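Local structure of endo-pectate lyase (Erwinia chrysanthemi, 3B90) at residues N68-D73 against G90-N95; N122-G127 against S152-G157. The protein cleaves pectate by calcium-dependent elimination, and probably also depolymerises highly methylated pectins in an endo mode, this chain being its catalytic domain. One frame throughout, in Å; residues are numbered along the deposited sequence.

Interaction 1 (N68-D73 against G90-N95); sequences NVIWED and GGIAHN. With CA (calcium ion), chain C.
Trp71 and Ala93 pair across two neighbouring strands of a right-handed parallel beta-helix, where equivalent strands of successive coils run side by side; here the axes of 69-71 and 92-95 lie 4.7 Å apart and diverge by 5°. Both side chains turn inward. Trp71 CB lies alongside Ala93 CA, and CG lies anti to the carbonyl carbon (chi1 -71°), which sets the indole near the Ala93 methyl in an oblique approach: CE3 is 3.8 Å from Ala93 CB. The same CE3 has Ile92 O at the ring edge, in plane, and Val69 CG1 covers one face off-centre. On the five-membered ring, NE1 makes a weak hydrogen bond to Ala78 O. A small alanine suits a buried place where the broad indole packs against its methyl.

The other surface carries Ile70 and Ile92, side by side and pointing the same way, their CD1 atoms in apolar contact. Between the strands, Ile92 N donates to Val69 O, Trp71 N to Ile92 O and His94 N to Trp71 O, the last 2.8 Å long. Gly91 CA passes 3.2 Å from Val69 O, an approach well suited to a residue without a side chain. At the end of strand 92-95, Asn95, and just past strand 69-71, Asp73, turn their oxygens to a calcium ion, completed by the backbone oxygens of Ile74 and Tyr100 and two waters: it binds Asp73 OD1 at 2.5 Å and Asn95 OD1 at 2.2 Å, with carboxylate and amide planes 63° apart.

Interaction 2 (N122-G127 against S152-G157); sequences NFTLTG and SATVNG. With SO4 (sulfate ion), chain F.
The Asn122 amide presents its oxygen to Thr154: the CG2 methyl lies 3.1 Å from Asn122 OD1, while the Thr154 hydroxyl stands above the amide plane and donates to OD1 in a weak hydrogen bond. The other flat group of this end, the Phe123 ring, leads away from 152-157 and packs on Ala93 and Leu132 instead. Thr154 can reach the amide because its OG1 sits between its own backbone N and carbonyl carbon (chi1 47°). That torsion also brings Thr154 OG1 within 2.5 Å of Thr124 OG1, a hydroxyl that has Asn122 O as a second possible acceptor. Threonine fits this partly exposed surface, since its hydroxyl can bond laterally between coils while the beta-branched chain suits a strand.

Beneath, the two strands run parallel, 12° apart. Thr154 N donates to Phe123 O at 3.0 Å and Leu125 N to Thr154 O at 2.7 Å, the latter with an N-H...O angle of 163°. Leu125 and Val155 face inward, where the hydrocarbon tips Leu125 CD1 and Val155 CG2 meet at 4.3 Å. At the start of 152-157, Ser152 OG accepts from Asn122 N and donates to O4 of a sulfate, probably from the crystallisation liquor, 2.7 Å away. At the other end a water joins Gly127 N to Asn156 O. Strand 92-95 flanks strand 123-126, and strand 172-180 lies beyond strand 153-156, with Leu178 against Ala153 and Val155 and Lys179 against Thr154.

Overall arrangement
Along the chain interaction 1 closes before interaction 2 opens, and their centres lie 9 Å apart on the same side of the chain's centre. Strands 63-71, 92-95, 123-126 and 153-156 lie side by side in parallel, in that order, so the two contacts belong to one parallel-stranded wall of the beta-helix. The join lies between strands 92-95 and 123-126: Ala93 N is 2.7 Å from Thr124 O, a probable hydrogen bond, and His94 ND1 is 3.0 Å from Thr126 OG1, another probable one. Gly90 O also packs 3.3 Å from Phe123 CD1. Interaction 1 carries two residues of the calcium site; interaction 2 carries none and extends the same wall toward the C-terminal coils.

Interaction 1 (N68-D73 against G90-N95)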
loop_
_atom_site.group_PDB
_atom_site.type_symbol
_atom_site.label_atom_id
_atom_site.label_comp_id
_atom_site.label_asym_id
_atom_site.label_seq_id
_atom_site.Cartn_x
_atom_site.Cartn_y
_atom_site.Cartn_z
ATOM N N ASN A 68 -5.362 -8.358 9.568
ATOM C CA ASN A 68 -4.759 -8.120 10.877
ATOM C C ASN A 68 -3.248 -8.348 10.887
ATOM O O ASN A 68 -2.727 -9.205 11.602
ATOM C CB ASN A 68 -5.444 -8.942 11.979
ATOM C CG ASN A 68 -5.122 -8.420 13.381
ATOM O OD1 ASN A 68 -5.285 -7.229 13.663
ATOM N ND2 ASN A 68 -4.672 -9.312 14.263
ATOM N N VAL A 69 -2.554 -7.587 10.054
ATOM C CA VAL A 69 -1.107 -7.668 9.994
ATOM C C VAL A 69 -0.594 -6.349 10.539
ATOM O O VAL A 69 -1.184 -5.290 10.300
ATOM C CB VAL A 69 -0.577 -7.916 8.548
ATOM C CG1 VAL A 69 0.949 -7.890 8.530
ATOM C CG2 VAL A 69 -1.050 -9.279 8.046
ATOM N N ILE A 70 0.452 -6.435 11.350
ATOM C CA ILE A 70 1.062 -5.261 11.943
ATOM C C ILE A 70 2.507 -5.103 11.479
ATOM O O ILE A 70 3.302 -6.048 11.556
ATOM C CB ILE A 70 1.036 -5.323 13.492
ATOM C CG1 ILE A 70 -0.409 -5.316 14.001
ATOM C CG2 ILE A 70 1.782 -4.134 14.075
ATOM C CD1 ILE A 70 -0.528 -5.289 15.520
ATOM N N TRP A 71 2.812 -3.916 10.959
ATOM C CA TRP A 71 4.147 -3.558 10.503
ATOM C C TRP A 71 4.695 -2.564 11.527
ATOM O O TRP A 71 4.267 -1.406 11.562
ATOM C CB TRP A 71 4.098 -2.876 9.126
ATOM C CG TRP A 71 3.752 -3.779 7.980
ATOM C CD1 TRP A 71 4.628 -4.379 7.111
ATOM C CD2 TRP A 71 2.441 -4.143 7.541
ATOM N NE1 TRP A 71 3.938 -5.088 6.153
ATOM C CE2 TRP A 71 2.594 -4.960 6.392
ATOM C CE3 TRP A 71 1.148 -3.853 7.997
ATOM C CZ2 TRP A 71 1.500 -5.489 5.697
ATOM C CZ3 TRP A 71 0.059 -4.378 7.301
ATOM C CH2 TRP A 71 0.244 -5.185 6.166
ATOM N N GLU A 72 5.620 -3.026 12.368
ATOM C CA GLU A 72 6.224 -2.187 13.406
ATOM C C GLU A 72 7.033 -0.999 12.876
ATOM O O GLU A 72 7.178 0.009 13.556
ATOM C CB GLU A 72 7.057 -3.053 14.356
ATOM C CG GLU A 72 6.198 -3.761 15.399
ATOM C CD GLU A 72 6.889 -4.936 16.073
ATOM O OE1 GLU A 72 6.170 -5.871 16.489
ATOM O OE2 GLU A 72 8.133 -4.935 16.186
ATOM N N ASP A 73 7.566 -1.139 11.666
ATOM C CA ASP A 73 8.330 -0.092 10.997
ATOM C C ASP A 73 8.505 -0.551 9.558
ATOM O O ASP A 73 9.396 -1.354 9.256
ATOM C CB ASP A 73 9.709 0.126 11.656
ATOM C CG ASP A 73 10.387 1.420 11.203
ATOM O OD1 ASP A 73 9.930 2.040 10.220
ATOM O OD2 ASP A 73 11.381 1.833 11.839
ATOM N N GLY A 90 -8.113 -4.510 7.898
ATOM C CA GLY A 90 -7.642 -4.138 9.217
ATOM C C GLY A 90 -6.130 -4.173 9.306
ATOM O O GLY A 90 -5.443 -4.163 8.288
ATOM N N GLY A 91 -5.613 -4.251 10.521
ATOM C CA GLY A 91 -4.177 -4.263 10.707
ATOM C C GLY A 91 -3.694 -2.853 10.966
ATOM O O GLY A 91 -4.472 -1.897 10.887
ATOM N N ILE A 92 -2.416 -2.726 11.304
ATOM C CA ILE A 92 -1.804 -1.437 11.597
ATOM C C ILE A 92 -0.468 -1.392 10.889
ATOM O O ILE A 92 0.272 -2.371 10.910
ATOM C CB ILE A 92 -1.516 -1.268 13.101
ATOM C CG1 ILE A 92 -2.773 -1.529 13.930
ATOM C CG2 ILE A 92 -0.997 0.128 13.372
ATOM C CD1 ILE A 92 -2.495 -1.724 15.405
ATOM N N ALA A 93 -0.165 -0.261 10.255
ATOM C CA ALA A 93 1.098 -0.108 9.562
ATOM C C ALA A 93 1.822 1.129 10.066
ATOM O O ALA A 93 1.424 2.252 9.782
ATOM C CB ALA A 93 0.871 -0.025 8.064
ATOM N N HIS A 94 2.881 0.908 10.838
ATOM C CA HIS A 94 3.679 1.995 11.395
ATOM C C HIS A 94 4.935 2.277 10.573
ATOM O O HIS A 94 5.534 1.374 9.999
ATOM C CB HIS A 94 4.084 1.661 12.836
ATOM C CG HIS A 94 4.924 2.713 13.491
ATOM N ND1 HIS A 94 4.390 3.684 14.310
ATOM C CD2 HIS A 94 6.258 2.939 13.462
ATOM C CE1 HIS A 94 5.360 4.463 14.757
ATOM N NE2 HIS A 94 6.505 4.032 14.257
ATOM N N ASN A 95 5.339 3.541 10.564
ATOM C CA ASN A 95 6.534 3.985 9.863
ATOM C C ASN A 95 6.959 5.279 10.566
ATOM O O ASN A 95 6.146 5.923 11.235
ATOM C CB ASN A 95 6.224 4.237 8.383
ATOM C CG ASN A 95 7.449 4.091 7.491
ATOM O OD1 ASN A 95 8.557 3.839 7.969
ATOM N ND2 ASN A 95 7.249 4.235 6.184
HETATM CA CA CA C . 10.530 2.812 7.908
HETATM O O HOH W 1 -3.846 -6.115 7.362
HETATM O O HOH W 2 10.465 3.179 5.394
HETATM O O HOH W 3 11.356 4.848 8.244
#

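Interaction 2 (N122-G127 against S152-G157)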
loop_
_atom_site.group_PDB
_atom_site.type_symbol
_atom_site.label_atom_id
_atom_site.label_comp_id
_atom_site.label_asym_id
_atom_site.label_seq_id
_atom_site.Cartn_x
_atom_site.Cartn_y
_atom_site.Cartn_z
ATOM N N ASN A 122 -10.936 -0.878 8.405
ATOM C CA ASN A 122 -10.248 0.160 9.176
ATOM C C ASN A 122 -8.730 -0.030 9.330
ATOM O O ASN A 122 -8.193 0.028 10.447
ATOM C CB ASN A 122 -10.920 0.267 10.556
ATOM C CG ASN A 122 -10.801 1.640 11.164
ATOM O OD1 ASN A 122 -10.199 2.542 10.588
ATOM N ND2 ASN A 122 -11.410 1.814 12.340
ATOM N N PHE A 123 -8.049 -0.292 8.214
ATOM C CA PHE A 123 -6.588 -0.456 8.197
ATOM C C PHE A 123 -6.039 0.863 8.736
ATOM O O PHE A 123 -6.426 1.918 8.263
ATOM C CB PHE A 123 -6.114 -0.698 6.747
ATOM C CG PHE A 123 -4.615 -0.684 6.566
ATOM C CD1 PHE A 123 -3.789 -1.506 7.331
ATOM C CD2 PHE A 123 -4.028 0.164 5.627
ATOM C CE1 PHE A 123 -2.407 -1.483 7.168
ATOM C CE2 PHE A 123 -2.645 0.196 5.454
ATOM C CZ PHE A 123 -1.829 -0.627 6.223
ATOM N N THR A 124 -5.166 0.799 9.739
ATOM C CA THR A 124 -4.608 2.003 10.360
ATOM C C THR A 124 -3.123 2.272 10.101
ATOM O O THR A 124 -2.307 1.351 10.090
ATOM C CB THR A 124 -4.828 1.967 11.898
ATOM O OG1 THR A 124 -6.225 1.796 12.174
ATOM C CG2 THR A 124 -4.346 3.250 12.566
ATOM N N LEU A 125 -2.790 3.547 9.901
ATOM C CA LEU A 125 -1.412 3.982 9.692
ATOM C C LEU A 125 -0.982 4.839 10.885
ATOM O O LEU A 125 -1.661 5.801 11.241
ATOM C CB LEU A 125 -1.269 4.806 8.401
ATOM C CG LEU A 125 -1.441 4.146 7.029
ATOM C CD1 LEU A 125 -1.309 5.181 5.935
ATOM C CD2 LEU A 125 -0.411 3.063 6.826
ATOM N N THR A 126 0.128 4.466 11.511
ATOM C CA THR A 126 0.667 5.198 12.652
ATOM C C THR A 126 2.077 5.690 12.317
ATOM O O THR A 126 2.753 5.124 11.453
ATOM C CB THR A 126 0.725 4.317 13.916
ATOM O OG1 THR A 126 1.540 3.168 13.665
ATOM C CG2 THR A 126 -0.674 3.856 14.323
ATOM N N GLY A 127 2.514 6.743 13.001
ATOM C CA GLY A 127 3.831 7.300 12.748
ATOM C C GLY A 127 3.845 8.252 11.561
ATOM O O GLY A 127 2.837 8.893 11.253
ATOM N N SER A 152 -12.830 2.143 4.243
ATOM C CA SER A 152 -12.546 2.554 5.630
ATOM C C SER A 152 -11.055 2.422 5.967
ATOM O O SER A 152 -10.441 1.382 5.717
ATOM C CB SER A 152 -13.393 1.781 6.654
ATOM O OG SER A 152 -13.048 0.404 6.735
ATOM N N ALA A 153 -10.480 3.491 6.515
ATOM C CA ALA A 153 -9.069 3.519 6.900
ATOM C C ALA A 153 -8.771 4.703 7.823
ATOM O O ALA A 153 -9.433 5.740 7.746
ATOM C CB ALA A 153 -8.174 3.582 5.658
ATOM N N THR A 154 -7.783 4.538 8.703
ATOM C CA THR A 154 -7.393 5.599 9.637
ATOM C C THR A 154 -5.906 5.938 9.597
ATOM O O THR A 154 -5.051 5.059 9.639
ATOM C CB THR A 154 -7.757 5.250 11.096
ATOM O OG1 THR A 154 -7.339 3.910 11.393
ATOM C CG2 THR A 154 -9.249 5.364 11.317
ATOM N N VAL A 155 -5.607 7.224 9.507
ATOM C CA VAL A 155 -4.229 7.673 9.491
ATOM C C VAL A 155 -3.947 8.391 10.811
ATOM O O VAL A 155 -4.090 9.610 10.916
ATOM C CB VAL A 155 -3.946 8.606 8.301
ATOM C CG1 VAL A 155 -2.448 8.950 8.240
ATOM C CG2 VAL A 155 -4.401 7.945 6.991
ATOM N N ASN A 156 -3.637 7.606 11.838
ATOM C CA ASN A 156 -3.323 8.157 13.151
ATOM C C ASN A 156 -1.869 8.603 13.154
ATOM O O ASN A 156 -1.013 8.000 13.811
ATOM C CB ASN A 156 -3.530 7.121 14.252
ATOM C CG ASN A 156 -3.340 7.716 15.634
ATOM O OD1 ASN A 156 -3.321 8.947 15.792
ATOM N ND2 ASN A 156 -3.192 6.858 16.638
ATOM N N GLY A 157 -1.605 9.672 12.415
ATOM C CA GLY A 157 -0.257 10.187 12.308
ATOM C C GLY A 157 -0.171 11.160 11.152
ATOM O O GLY A 157 -1.150 11.818 10.807
HETATM S S SO4 F . -16.361 -1.018 5.519
HETATM O O1 SO4 F . -17.401 -0.371 4.619
HETATM O O2 SO4 F . -16.718 -0.525 6.903
HETATM O O3 SO4 F . -16.504 -2.423 5.464
HETATM O O4 SO4 F . -15.073 -0.542 5.176
HETATM O O HOH W 4 1.422 8.104 15.604
#